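Local coordinates for NEQ263 (Nanoarchaeum equitans Kin4-M, PDB 5BN3), which forms, together with NeqA, the core complex of an unusual archaeal ATP synthase and probably binds adenine nucleotides, at residues P135-M140 with L305-H310; L309-Y315 with E380-Q386; M225-Y231 with D258-Y263; S346-L351 with Y372-A376. All blocks are in the same frame, centred on the assembly; numbering follows the deposited sequence.

Interaction 1 of 4, residues P135-M140 with L305-H310. With SO4 (sulfate ion), chain X.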
loop_
_atom_site.group_PDB
_atom_site.type_symbol
_atom_site.label_atom_id
_atom_site.label_comp_id
_atom_site.label_asym_id
_atom_site.label_seq_id
_atom_site.Cartn_x
_atom_site.Cartn_y
_atom_site.Cartn_z
ATOM N N PRO B 135 10.916 -20.379 -4.114
ATOM C CA PRO B 135 11.488 -19.336 -3.259
ATOM C C PRO B 135 12.950 -19.163 -3.642
ATOM O O PRO B 135 13.542 -20.107 -4.173
ATOM C CB PRO B 135 11.404 -19.946 -1.854
ATOM C CG PRO B 135 10.347 -21.008 -1.948
ATOM C CD PRO B 135 10.440 -21.543 -3.344
ATOM N N PRO B 136 13.527 -17.978 -3.398
ATOM C CA PRO B 136 14.961 -17.812 -3.662
ATOM C C PRO B 136 15.786 -18.836 -2.886
ATOM O O PRO B 136 15.466 -19.121 -1.730
ATOM C CB PRO B 136 15.249 -16.409 -3.122
ATOM C CG PRO B 136 13.951 -15.689 -3.249
ATOM C CD PRO B 136 12.890 -16.721 -2.969
ATOM N N GLY B 137 16.812 -19.400 -3.518
ATOM C CA GLY B 137 17.713 -20.313 -2.835
ATOM C C GLY B 137 17.406 -21.797 -2.922
ATOM O O GLY B 137 18.277 -22.627 -2.655
ATOM N N LEU B 138 16.175 -22.140 -3.289
ATOM C CA LEU B 138 15.757 -23.543 -3.329
ATOM C C LEU B 138 16.195 -24.232 -4.628
ATOM O O LEU B 138 16.345 -23.575 -5.660
ATOM C CB LEU B 138 14.242 -23.660 -3.102
ATOM C CG LEU B 138 13.852 -23.918 -1.640
ATOM C CD1 LEU B 138 14.296 -22.780 -0.729
ATOM C CD2 LEU B 138 12.360 -24.158 -1.489
ATOM N N PRO B 139 16.415 -25.562 -4.578
ATOM C CA PRO B 139 16.996 -26.293 -5.713
ATOM C C PRO B 139 16.053 -26.494 -6.900
ATOM O O PRO B 139 15.808 -27.636 -7.302
ATOM C CB PRO B 139 17.350 -27.653 -5.102
ATOM C CG PRO B 139 16.363 -27.825 -4.001
ATOM C CD PRO B 139 16.174 -26.450 -3.424
ATOM N N MET B 140 15.551 -25.401 -7.461
ATOM C CA MET B 140 14.684 -25.453 -8.632
ATOM C C MET B 140 15.429 -25.982 -9.859
ATOM O O MET B 140 14.850 -26.674 -10.701
ATOM C CB MET B 140 14.115 -24.058 -8.905
ATOM C CG MET B 140 13.348 -23.912 -10.205
ATOM S SD MET B 140 12.605 -22.272 -10.364
ATOM C CE MET B 140 14.035 -21.226 -10.102
ATOM N N LEU B 305 7.743 -25.136 -4.881
ATOM C CA LEU B 305 8.738 -25.580 -3.908
ATOM C C LEU B 305 8.504 -24.937 -2.542
ATOM O O LEU B 305 8.030 -23.802 -2.451
ATOM C CB LEU B 305 10.158 -25.304 -4.411
ATOM C CG LEU B 305 10.864 -26.449 -5.146
ATOM C CD1 LEU B 305 9.898 -27.252 -5.992
ATOM C CD2 LEU B 305 12.007 -25.929 -6.009
ATOM N N SER B 306 8.836 -25.671 -1.483
ATOM C CA SER B 306 8.500 -25.261 -0.119
ATOM C C SER B 306 9.735 -25.028 0.751
ATOM O O SER B 306 10.593 -25.905 0.878
ATOM C CB SER B 306 7.589 -26.315 0.527
ATOM O OG SER B 306 7.505 -26.141 1.931
ATOM N N GLN B 307 9.813 -23.842 1.346
ATOM C CA GLN B 307 10.897 -23.494 2.258
ATOM C C GLN B 307 10.889 -24.420 3.470
ATOM O O GLN B 307 11.941 -24.813 3.973
ATOM C CB GLN B 307 10.738 -22.043 2.720
ATOM C CG GLN B 307 11.938 -21.152 2.454
ATOM C CD GLN B 307 11.616 -19.681 2.644
ATOM O OE1 GLN B 307 10.867 -19.308 3.549
ATOM N NE2 GLN B 307 12.171 -18.838 1.780
ATOM N N ASP B 308 9.690 -24.758 3.934
ATOM C CA ASP B 308 9.523 -25.634 5.087
ATOM C C ASP B 308 10.114 -27.022 4.840
ATOM O O ASP B 308 10.854 -27.544 5.675
ATOM C CB ASP B 308 8.042 -25.743 5.455
ATOM C CG ASP B 308 7.800 -26.645 6.647
ATOM O OD1 ASP B 308 8.253 -26.298 7.758
ATOM O OD2 ASP B 308 7.149 -27.698 6.478
ATOM N N LEU B 309 9.790 -27.611 3.693
ATOM C CA LEU B 309 10.325 -28.922 3.330
ATOM C C LEU B 309 11.836 -28.869 3.142
ATOM O O LEU B 309 12.549 -29.790 3.535
ATOM C CB LEU B 309 9.656 -29.459 2.061
ATOM C CG LEU B 309 8.201 -29.912 2.187
ATOM C CD1 LEU B 309 7.728 -30.565 0.902
ATOM C CD2 LEU B 309 8.047 -30.872 3.349
ATOM N N HIS B 310 12.321 -27.785 2.547
ATOM C CA HIS B 310 13.752 -27.598 2.351
ATOM C C HIS B 310 14.480 -27.565 3.694
ATOM O O HIS B 310 15.538 -28.174 3.853
ATOM C CB HIS B 310 14.008 -26.302 1.582
ATOM C CG HIS B 310 15.438 -26.102 1.187
ATOM N ND1 HIS B 310 16.090 -26.934 0.302
ATOM C CD2 HIS B 310 16.336 -25.155 1.546
ATOM C CE1 HIS B 310 17.329 -26.511 0.138
ATOM N NE2 HIS B 310 17.506 -25.435 0.882
HETATM S S SO4 X . 6.019 -23.095 3.331
HETATM O O1 SO4 X . 5.699 -24.306 2.588
HETATM O O2 SO4 X . 5.239 -23.067 4.562
HETATM O O3 SO4 X . 5.720 -21.929 2.509
HETATM O O4 SO4 X . 7.441 -23.088 3.648
HETATM O O HOH W 1 19.825 -24.351 -0.991
#
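Leu138 lays its CG over one face of the His310 ring, 4.2 Å from the ring centroid and 23° off the normal. His310 chi1 of -173° sets the ring beside its carbonyl carbon, where Leu138 slides past it in the opposite direction. Pro139 CD approaches His310 CE1 obliquely at 3.7 Å. The CD2 branch of Leu138 turns the other way, to Ser306 O at 3.4 Å and to Leu305 CB. Pro135 crosses Leu305 at about a right angle, with CD 3.9 Å from CB. No direct hydrogen bond joins the segments. A water donates to Gly137 O and accepts a weak bond from His310 NE2. A sulfate, probably from the crystallisation liquor, accepts from Ser306 OG (2.7 Å to O1) and Asp308 N (2.8 Å to O4) at the start of helix 307-311. Ser306 OG also accepts from Leu309 N as the N-cap. Residues 135-140 link strand 131-134 to helix 140-151, which probably corresponds to the P-loop position of this fold, but lack its Gly-Lys-Thr/Ser ending.

Interaction 2 of 4, residues L309-Y315 with E380-Q386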
loop_
_atom_site.group_PDB
_atom_site.type_symbol
_atom_site.label_atom_id
_atom_site.label_comp_id
_atom_site.label_asym_id
_atom_site.label_seq_id
_atom_site.Cartn_x
_atom_site.Cartn_y
_atom_site.Cartn_z
ATOM N N LEU B 309 9.790 -27.611 3.693
ATOM C CA LEU B 309 10.325 -28.922 3.330
ATOM C C LEU B 309 11.836 -28.869 3.142
ATOM O O LEU B 309 12.549 -29.790 3.535
ATOM C CB LEU B 309 9.656 -29.459 2.061
ATOM C CG LEU B 309 8.201 -29.912 2.187
ATOM C CD1 LEU B 309 7.728 -30.565 0.902
ATOM C CD2 LEU B 309 8.047 -30.872 3.349
ATOM N N HIS B 310 12.321 -27.785 2.547
ATOM C CA HIS B 310 13.752 -27.598 2.351
ATOM C C HIS B 310 14.480 -27.565 3.694
ATOM O O HIS B 310 15.538 -28.174 3.853
ATOM C CB HIS B 310 14.008 -26.302 1.582
ATOM C CG HIS B 310 15.438 -26.102 1.187
ATOM N ND1 HIS B 310 16.090 -26.934 0.302
ATOM C CD2 HIS B 310 16.336 -25.155 1.546
ATOM C CE1 HIS B 310 17.329 -26.511 0.138
ATOM N NE2 HIS B 310 17.506 -25.435 0.882
ATOM N N SER B 311 13.904 -26.859 4.661
ATOM C CA SER B 311 14.491 -26.760 5.997
ATOM C C SER B 311 14.488 -28.097 6.734
ATOM O O SER B 311 15.249 -28.289 7.684
ATOM C CB SER B 311 13.756 -25.708 6.831
ATOM O OG SER B 311 14.028 -24.401 6.360
ATOM N N LYS B 312 13.627 -29.015 6.300
ATOM C CA LYS B 312 13.569 -30.354 6.878
ATOM C C LYS B 312 14.484 -31.314 6.130
ATOM O O LYS B 312 14.408 -32.528 6.325
ATOM C CB LYS B 312 12.135 -30.889 6.843
ATOM C CG LYS B 312 11.146 -30.109 7.693
ATOM C CD LYS B 312 9.724 -30.591 7.438
ATOM C CE LYS B 312 8.725 -29.907 8.357
ATOM N NZ LYS B 312 7.331 -30.350 8.075
ATOM N N ASN B 313 15.340 -30.758 5.275
ATOM C CA ASN B 313 16.245 -31.544 4.434
ATOM C C ASN B 313 15.493 -32.504 3.511
ATOM O O ASN B 313 15.917 -33.642 3.303
ATOM C CB ASN B 313 17.276 -32.298 5.285
ATOM C CG ASN B 313 18.509 -32.699 4.498
ATOM O OD1 ASN B 313 18.924 -32.006 3.568
ATOM N ND2 ASN B 313 19.103 -33.826 4.872
ATOM N N ILE B 314 14.376 -32.039 2.958
ATOM C CA ILE B 314 13.621 -32.827 1.991
ATOM C C ILE B 314 13.891 -32.331 0.573
ATOM O O ILE B 314 13.559 -31.193 0.238
ATOM C CB ILE B 314 12.100 -32.754 2.248
ATOM C CG1 ILE B 314 11.766 -33.187 3.679
ATOM C CG2 ILE B 314 11.345 -33.604 1.233
ATOM C CD1 ILE B 314 12.147 -34.612 4.001
ATOM N N TYR B 315 14.516 -33.176 -0.245
ATOM C CA TYR B 315 14.563 -32.957 -1.689
ATOM C C TYR B 315 13.800 -34.085 -2.377
ATOM O O TYR B 315 13.953 -35.251 -2.015
ATOM C CB TYR B 315 16.002 -32.890 -2.234
ATOM C CG TYR B 315 16.035 -32.805 -3.749
ATOM C CD1 TYR B 315 16.075 -33.955 -4.531
ATOM C CD2 TYR B 315 15.992 -31.578 -4.398
ATOM C CE1 TYR B 315 16.076 -33.884 -5.908
ATOM C CE2 TYR B 315 15.999 -31.500 -5.778
ATOM C CZ TYR B 315 16.042 -32.654 -6.527
ATOM O OH TYR B 315 16.048 -32.580 -7.903
ATOM N N GLU B 380 6.158 -37.126 3.680
ATOM C CA GLU B 380 7.280 -36.216 3.507
ATOM C C GLU B 380 8.623 -36.936 3.624
ATOM O O GLU B 380 9.581 -36.578 2.941
ATOM C CB GLU B 380 7.187 -35.063 4.515
ATOM C CG GLU B 380 5.937 -34.204 4.341
ATOM C CD GLU B 380 5.770 -33.159 5.430
ATOM O OE1 GLU B 380 6.555 -33.167 6.401
ATOM O OE2 GLU B 380 4.844 -32.328 5.312
ATOM N N LYS B 381 8.685 -37.954 4.478
ATOM C CA LYS B 381 9.941 -38.657 4.743
ATOM C C LYS B 381 10.262 -39.770 3.749
ATOM O O LYS B 381 11.428 -40.011 3.439
ATOM C CB LYS B 381 9.936 -39.235 6.162
ATOM C CG LYS B 381 10.153 -38.206 7.255
ATOM C CD LYS B 381 9.945 -38.811 8.636
ATOM C CE LYS B 381 10.288 -37.811 9.728
ATOM N NZ LYS B 381 9.851 -38.277 11.072
ATOM N N GLU B 382 9.232 -40.448 3.253
ATOM C CA GLU B 382 9.440 -41.649 2.447
ATOM C C GLU B 382 8.911 -41.546 1.018
ATOM O O GLU B 382 9.358 -42.272 0.135
ATOM C CB GLU B 382 8.824 -42.866 3.150
ATOM C CG GLU B 382 9.275 -43.038 4.595
ATOM C CD GLU B 382 8.909 -44.395 5.164
ATOM O OE1 GLU B 382 8.226 -45.171 4.463
ATOM O OE2 GLU B 382 9.309 -44.689 6.311
ATOM N N PHE B 383 7.961 -40.645 0.791
ATOM C CA PHE B 383 7.355 -40.502 -0.529
ATOM C C PHE B 383 7.933 -39.307 -1.289
ATOM O O PHE B 383 8.439 -39.453 -2.401
ATOM C CB PHE B 383 5.834 -40.382 -0.401
ATOM C CG PHE B 383 5.122 -40.259 -1.715
ATOM C CD1 PHE B 383 4.871 -41.380 -2.490
ATOM C CD2 PHE B 383 4.689 -39.022 -2.170
ATOM C CE1 PHE B 383 4.210 -41.271 -3.701
ATOM C CE2 PHE B 383 4.028 -38.906 -3.382
ATOM C CZ PHE B 383 3.789 -40.031 -4.148
ATOM N N ILE B 384 7.855 -38.126 -0.683
ATOM C CA ILE B 384 8.393 -36.915 -1.295
ATOM C C ILE B 384 9.918 -36.949 -1.350
ATOM O O ILE B 384 10.510 -36.721 -2.405
ATOM C CB ILE B 384 7.928 -35.646 -0.544
ATOM C CG1 ILE B 384 6.401 -35.540 -0.578
ATOM C CG2 ILE B 384 8.552 -34.403 -1.151
ATOM C CD1 ILE B 384 5.861 -34.322 0.143
ATOM N N LYS B 385 10.547 -37.233 -0.211
ATOM C CA LYS B 385 12.004 -37.303 -0.131
ATOM C C LYS B 385 12.522 -38.392 -1.068
ATOM O O LYS B 385 12.060 -39.535 -1.027
ATOM C CB LYS B 385 12.453 -37.570 1.311
ATOM C CG LYS B 385 13.964 -37.479 1.531
ATOM C CD LYS B 385 14.335 -37.702 2.997
ATOM C CE LYS B 385 15.847 -37.707 3.205
ATOM N NZ LYS B 385 16.464 -36.362 3.036
ATOM N N GLN B 386 13.472 -38.020 -1.918
ATOM C CA GLN B 386 13.959 -38.895 -2.978
ATOM C C GLN B 386 15.280 -38.346 -3.509
ATOM O O GLN B 386 15.448 -37.131 -3.616
ATOM C CB GLN B 386 12.916 -38.967 -4.100
ATOM C CG GLN B 386 13.365 -39.692 -5.356
ATOM C CD GLN B 386 12.308 -39.678 -6.442
ATOM O OE1 GLN B 386 11.122 -39.469 -6.172
ATOM N NE2 GLN B 386 12.732 -39.900 -7.679
HETATM O O HOH W 2 16.559 -35.090 0.771
#
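Lys385 starts with CG opposite its backbone N (chi1 -172°) and runs straight until chi4 bends it (70°). That bend brings NZ to Asn313 O at 2.8 Å, almost end-on to the carbonyl. NZ also gives a bond to a water, which accepts from Tyr315 N as well. Ile314 crosses the lysine chain at about a right angle, with CD1 3.9 Å from Lys385 CD and 3.4 Å from Glu380 O. Its CG2 meets Ile384 CG2 at 3.8 Å. Gln386 N donates to Tyr315 O at 2.8 Å, in the carbonyl plane. Asn313, with positive phi, is the C-prime residue of the Schellman motif that ends helix 307-311. Lys312 NZ makes a weak salt bridge to Glu380 OE1 at 3.4 Å, and Asp308 is its stronger partner. Leu309 CD2 packs on the carboxylate carbon of Glu380. The other oxygen, OE2, goes to Tyr347 and Arg354. The one backbone bond and the lysine bond to a carbonyl are the short polar links; the ion pair is long and weak, so it probably adds less.

Interaction 3 of 4, residues M225-Y231 with D258-Y263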
loop_
_atom_site.group_PDB
_atom_site.type_symbol
_atom_site.label_atom_id
_atom_site.label_comp_id
_atom_site.label_asym_id
_atom_site.label_seq_id
_atom_site.Cartn_x
_atom_site.Cartn_y
_atom_site.Cartn_z
ATOM N N MET B 225 12.876 -23.068 -19.645
ATOM C CA MET B 225 13.298 -21.669 -19.574
ATOM C C MET B 225 13.307 -21.099 -18.156
ATOM O O MET B 225 12.444 -21.408 -17.332
ATOM C CB MET B 225 12.519 -20.771 -20.552
ATOM C CG MET B 225 11.013 -20.749 -20.378
ATOM S SD MET B 225 10.229 -19.584 -21.524
ATOM C CE MET B 225 10.604 -20.353 -23.099
ATOM N N LEU B 226 14.306 -20.259 -17.902
ATOM C CA LEU B 226 14.622 -19.743 -16.578
ATOM C C LEU B 226 15.442 -18.483 -16.818
ATOM O O LEU B 226 16.351 -18.510 -17.649
ATOM C CB LEU B 226 15.476 -20.780 -15.843
ATOM C CG LEU B 226 16.189 -20.446 -14.532
ATOM C CD1 LEU B 226 15.196 -20.322 -13.397
ATOM C CD2 LEU B 226 17.230 -21.509 -14.212
ATOM N N ASP B 227 15.158 -17.382 -16.118
ATOM C CA ASP B 227 14.137 -17.271 -15.080
ATOM C C ASP B 227 13.096 -16.282 -15.589
ATOM O O ASP B 227 13.454 -15.206 -16.071
ATOM C CB ASP B 227 14.805 -16.723 -13.807
ATOM C CG ASP B 227 13.874 -16.673 -12.601
ATOM O OD1 ASP B 227 12.681 -16.335 -12.744
ATOM O OD2 ASP B 227 14.355 -16.954 -11.481
ATOM N N MET B 228 11.815 -16.629 -15.487
ATOM C CA MET B 228 10.762 -15.762 -16.018
ATOM C C MET B 228 10.667 -14.433 -15.272
ATOM O O MET B 228 10.153 -13.451 -15.807
ATOM C CB MET B 228 9.399 -16.468 -16.027
ATOM C CG MET B 228 9.328 -17.720 -16.898
ATOM S SD MET B 228 10.155 -17.581 -18.502
ATOM C CE MET B 228 9.201 -16.279 -19.285
ATOM N N THR B 229 11.171 -14.394 -14.044
ATOM C CA THR B 229 11.186 -13.149 -13.284
ATOM C C THR B 229 12.190 -12.168 -13.893
ATOM O O THR B 229 11.960 -10.957 -13.900
ATOM C CB THR B 229 11.490 -13.395 -11.796
ATOM O OG1 THR B 229 10.509 -14.290 -11.255
ATOM C CG2 THR B 229 11.439 -12.095 -11.022
ATOM N N ASN B 230 13.298 -12.694 -14.412
ATOM C CA ASN B 230 14.263 -11.867 -15.130
ATOM C C ASN B 230 13.702 -11.396 -16.465
ATOM O O ASN B 230 14.013 -10.297 -16.920
ATOM C CB ASN B 230 15.570 -12.625 -15.369
ATOM C CG ASN B 230 16.322 -12.914 -14.090
ATOM O OD1 ASN B 230 16.135 -12.240 -13.078
ATOM N ND2 ASN B 230 17.186 -13.923 -14.130
ATOM N N TYR B 231 12.890 -12.237 -17.097
ATOM C CA TYR B 231 12.238 -11.867 -18.348
ATOM C C TYR B 231 11.287 -10.695 -18.147
ATOM O O TYR B 231 11.290 -9.736 -18.921
ATOM C CB TYR B 231 11.481 -13.056 -18.953
ATOM C CG TYR B 231 10.653 -12.660 -20.152
ATOM C CD1 TYR B 231 11.217 -12.599 -21.416
ATOM C CD2 TYR B 231 9.314 -12.321 -20.016
ATOM C CE1 TYR B 231 10.468 -12.222 -22.513
ATOM C CE2 TYR B 231 8.562 -11.941 -21.104
ATOM C CZ TYR B 231 9.144 -11.890 -22.347
ATOM O OH TYR B 231 8.387 -11.516 -23.433
ATOM N N ASP B 258 1.855 -10.577 -22.827
ATOM C CA ASP B 258 3.202 -10.859 -23.307
ATOM C C ASP B 258 3.709 -12.212 -22.813
ATOM O O ASP B 258 4.310 -12.969 -23.575
ATOM C CB ASP B 258 4.166 -9.747 -22.901
ATOM C CG ASP B 258 5.552 -9.955 -23.461
ATOM O OD1 ASP B 258 5.821 -9.483 -24.586
ATOM O OD2 ASP B 258 6.377 -10.601 -22.785
ATOM N N LEU B 259 3.466 -12.519 -21.541
ATOM C CA LEU B 259 3.836 -13.824 -20.994
ATOM C C LEU B 259 3.107 -14.944 -21.729
ATOM O O LEU B 259 3.680 -15.998 -22.009
ATOM C CB LEU B 259 3.538 -13.884 -19.491
ATOM C CG LEU B 259 4.455 -13.082 -18.563
ATOM C CD1 LEU B 259 3.985 -13.173 -17.114
ATOM C CD2 LEU B 259 5.892 -13.568 -18.682
ATOM N N ALA B 260 1.841 -14.705 -22.051
ATOM C CA ALA B 260 1.040 -15.682 -22.777
ATOM C C ALA B 260 1.568 -15.897 -24.187
ATOM O O ALA B 260 1.530 -17.012 -24.704
ATOM C CB ALA B 260 -0.403 -15.247 -22.818
ATOM N N SER B 261 2.065 -14.830 -24.809
ATOM C CA SER B 261 2.599 -14.917 -26.167
ATOM C C SER B 261 3.839 -15.807 -26.212
ATOM O O SER B 261 4.318 -16.170 -27.285
ATOM C CB SER B 261 2.927 -13.527 -26.712
ATOM O OG SER B 261 4.156 -13.055 -26.194
ATOM N N ILE B 262 4.353 -16.151 -25.035
ATOM C CA ILE B 262 5.450 -17.100 -24.909
ATOM C C ILE B 262 4.945 -18.481 -24.481
ATOM O O ILE B 262 5.215 -19.479 -25.150
ATOM C CB ILE B 262 6.490 -16.586 -23.900
ATOM C CG1 ILE B 262 7.202 -15.359 -24.469
ATOM C CG2 ILE B 262 7.507 -17.657 -23.563
ATOM C CD1 ILE B 262 8.254 -14.828 -23.562
ATOM N N TYR B 263 4.210 -18.533 -23.370
ATOM C CA TYR B 263 3.750 -19.803 -22.801
ATOM C C TYR B 263 2.841 -20.600 -23.740
ATOM O O TYR B 263 2.889 -21.831 -23.758
ATOM C CB TYR B 263 3.023 -19.563 -21.473
ATOM C CG TYR B 263 3.859 -18.934 -20.378
ATOM C CD1 TYR B 263 5.236 -19.103 -20.333
ATOM C CD2 TYR B 263 3.261 -18.178 -19.380
ATOM C CE1 TYR B 263 5.991 -18.529 -19.322
ATOM C CE2 TYR B 263 4.008 -17.603 -18.370
ATOM C CZ TYR B 263 5.368 -17.782 -18.346
ATOM O OH TYR B 263 6.105 -17.208 -17.337
#
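The Tyr231 ring has the Asp258 carboxylate at its edge, with OD2 in the ring plane and the two planes 17° apart. Tyr231 OH donates to Asp258 OD2, but the modelled length is too short to be taken literally. Arg204 bonds both to Tyr231 OH and to Asp258 OD1, so it ties the pair together. Ile262 CD1 comes obliquely to Tyr231 CZ at 3.3 Å, and Leu259 CD2 lies 3.9 Å from Tyr231 CD2. The Tyr263 ring carries Leu259 O over one face, toward its rim. Strand 220-226 runs out at Leu226 and Asp227 follows, consistent with the Walker B position of the P-loop fold. Asp227 follows a cis peptide and caps helix 228-241, its OD1 accepting from Thr229 N at 2.8 Å. Met228 is bent at chi2 (-42°) and chi3 (-63°). This turns its CE to 3.9 Å from Tyr263 CE1, while its CG sits 3.3 Å from Tyr263 OH. That hydroxyl is hydrogen-bonded to Thr295. Met225, on the strand, sets SD 3.9 Å from Ile262 CG2.

Interaction 4 of 4, residues S346-L351 with Y372-A376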
loop_
_atom_site.group_PDB
_atom_site.type_symbol
_atom_site.label_atom_id
_atom_site.label_comp_id
_atom_site.label_asym_id
_atom_site.label_seq_id
_atom_site.Cartn_x
_atom_site.Cartn_y
_atom_site.Cartn_z
ATOM N N SER B 346 -5.647 -37.448 2.075
ATOM C CA SER B 346 -5.120 -37.900 3.361
ATOM C C SER B 346 -3.984 -37.012 3.869
ATOM O O SER B 346 -3.860 -36.785 5.071
ATOM C CB SER B 346 -4.649 -39.353 3.275
ATOM O OG SER B 346 -5.679 -40.198 2.795
ATOM N N TYR B 347 -3.155 -36.519 2.951
ATOM C CA TYR B 347 -2.067 -35.612 3.306
ATOM C C TYR B 347 -2.638 -34.302 3.837
ATOM O O TYR B 347 -2.161 -33.767 4.837
ATOM C CB TYR B 347 -1.165 -35.354 2.090
ATOM C CG TYR B 347 0.062 -34.518 2.384
ATOM C CD1 TYR B 347 0.997 -34.929 3.322
ATOM C CD2 TYR B 347 0.295 -33.328 1.708
ATOM C CE1 TYR B 347 2.120 -34.174 3.591
ATOM C CE2 TYR B 347 1.420 -32.565 1.972
ATOM C CZ TYR B 347 2.327 -32.994 2.915
ATOM O OH TYR B 347 3.448 -32.246 3.187
ATOM N N ALA B 348 -3.669 -33.798 3.166
ATOM C CA ALA B 348 -4.332 -32.567 3.586
ATOM C C ALA B 348 -4.941 -32.703 4.978
ATOM O O ALA B 348 -4.792 -31.818 5.821
ATOM C CB ALA B 348 -5.398 -32.177 2.580
ATOM N N LYS B 349 -5.636 -33.811 5.211
ATOM C CA LYS B 349 -6.226 -34.078 6.518
ATOM C C LYS B 349 -5.127 -34.241 7.567
ATOM O O LYS B 349 -5.287 -33.827 8.715
ATOM C CB LYS B 349 -7.117 -35.322 6.459
ATOM C CG LYS B 349 -7.926 -35.574 7.724
ATOM C CD LYS B 349 -9.311 -36.120 7.395
ATOM C CE LYS B 349 -10.115 -36.405 8.657
ATOM N NZ LYS B 349 -10.253 -35.206 9.531
ATOM N N GLY B 350 -4.005 -34.827 7.156
ATOM C CA GLY B 350 -2.858 -34.971 8.034
ATOM C C GLY B 350 -2.270 -33.632 8.439
ATOM O O GLY B 350 -1.827 -33.463 9.576
ATOM N N LEU B 351 -2.270 -32.679 7.511
ATOM C CA LEU B 351 -1.725 -31.351 7.780
ATOM C C LEU B 351 -2.612 -30.550 8.733
ATOM O O LEU B 351 -2.112 -29.795 9.570
ATOM C CB LEU B 351 -1.507 -30.579 6.475
ATOM C CG LEU B 351 -0.381 -31.090 5.573
ATOM C CD1 LEU B 351 -0.241 -30.227 4.331
ATOM C CD2 LEU B 351 0.920 -31.118 6.339
ATOM N N TYR B 372 -3.829 -39.851 10.367
ATOM C CA TYR B 372 -3.553 -38.895 9.303
ATOM C C TYR B 372 -2.295 -38.092 9.609
ATOM O O TYR B 372 -1.518 -37.772 8.708
ATOM C CB TYR B 372 -4.748 -37.960 9.100
ATOM C CG TYR B 372 -5.908 -38.612 8.392
ATOM C CD1 TYR B 372 -5.835 -38.908 7.041
ATOM C CD2 TYR B 372 -7.075 -38.927 9.070
ATOM C CE1 TYR B 372 -6.888 -39.504 6.384
ATOM C CE2 TYR B 372 -8.137 -39.525 8.420
ATOM C CZ TYR B 372 -8.036 -39.809 7.076
ATOM O OH TYR B 372 -9.085 -40.403 6.415
ATOM N N LEU B 373 -2.101 -37.773 10.886
ATOM C CA LEU B 373 -0.918 -37.047 11.339
ATOM C C LEU B 373 0.366 -37.799 10.999
ATOM O O LEU B 373 1.343 -37.208 10.534
ATOM C CB LEU B 373 -0.995 -36.807 12.848
ATOM C CG LEU B 373 0.181 -36.055 13.470
ATOM C CD1 LEU B 373 0.389 -34.745 12.746
ATOM C CD2 LEU B 373 -0.054 -35.805 14.948
ATOM N N LYS B 374 0.352 -39.105 11.237
ATOM C CA LYS B 374 1.498 -39.955 10.937
ATOM C C LYS B 374 1.687 -40.107 9.430
ATOM O O LYS B 374 2.816 -40.157 8.942
ATOM C CB LYS B 374 1.315 -41.330 11.580
ATOM C CG LYS B 374 2.516 -42.249 11.444
ATOM C CD LYS B 374 2.165 -43.661 11.881
ATOM C CE LYS B 374 3.407 -44.523 12.035
ATOM N NZ LYS B 374 3.062 -45.919 12.429
ATOM N N PHE B 375 0.575 -40.183 8.702
ATOM C CA PHE B 375 0.599 -40.323 7.251
ATOM C C PHE B 375 1.341 -39.161 6.602
ATOM O O PHE B 375 2.198 -39.360 5.744
ATOM C CB PHE B 375 -0.828 -40.410 6.705
ATOM C CG PHE B 375 -0.903 -40.545 5.209
ATOM C CD1 PHE B 375 -0.708 -41.776 4.601
ATOM C CD2 PHE B 375 -1.178 -39.444 4.411
ATOM C CE1 PHE B 375 -0.777 -41.906 3.223
ATOM C CE2 PHE B 375 -1.247 -39.568 3.034
ATOM C CZ PHE B 375 -1.049 -40.801 2.439
ATOM N N ALA B 376 1.006 -37.947 7.024
ATOM C CA ALA B 376 1.638 -36.748 6.490
ATOM C C ALA B 376 3.131 -36.713 6.799
ATOM O O ALA B 376 3.926 -36.241 5.987
ATOM C CB ALA B 376 0.954 -35.506 7.033
#
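Ser346 O accepts the helix bond from Gly350 N at 2.9 Å, and Tyr372 CD1 comes to the same oxygen at 3.5 Å. Ser346 CB lies at the edge of the Tyr372 ring, in its plane. It also touches Phe375 CE2 at 3.4 Å, so it fits between the two aromatic side chains. Lys349 runs over one face of Tyr372. Its CG is 3.8 Å from the ring centroid and 15° off the normal, a CH-pi contact. A bend at chi2 (143°) keeps the lysine over the ring, and CD and CE continue along it toward CE2. Its NZ has a long, weak ion pair with Asp369. Gly350 has no side chain, and its CA comes within 3.2 Å of Tyr372 O. Ala376, one turn after Tyr372, sets CB 4.0 Å from Gly350 CA and 3.8 Å from Tyr347 CD1. Ala376 O lies at the edge of the Tyr347 ring, and Leu351 CG, from Tyr347's own helix, covers one face. Phe375 also packs on helix 394-408. No hydrogen bond crosses between the segments. The axes of segments 346-351 and 372-376 pass 7.3 Å apart at a crossing angle of -110°. This is a close helix crossing made possible by Gly350 and Ala376, within the helical C-terminal domain of a V/A-type ATP synthase subunit.

In the fold
Interaction 3 lies nearest the centre of the chain, about 7 Å between centres, and interaction 4 farthest out at about 31 Å. Interactions 1 and 3 are buried and lie in the nucleotide-binding domain. They touch where Met140 packs on Leu226. Interaction 2 is partly buried and joins that domain to the C-terminal one. It shares helix 307-311 with interaction 1 and helix 367-384 with interaction 4, and a probable Glu380-Tyr347 hydrogen bond links it to the latter. Interactions 1 and 4 hold by apolar and CH-pi contacts, with one water bridge in interaction 1. Direct polar bonds cross in interaction 2, at the domain junction, and in interaction 3 between Tyr231 and Asp258, whose modelled distance is doubtful.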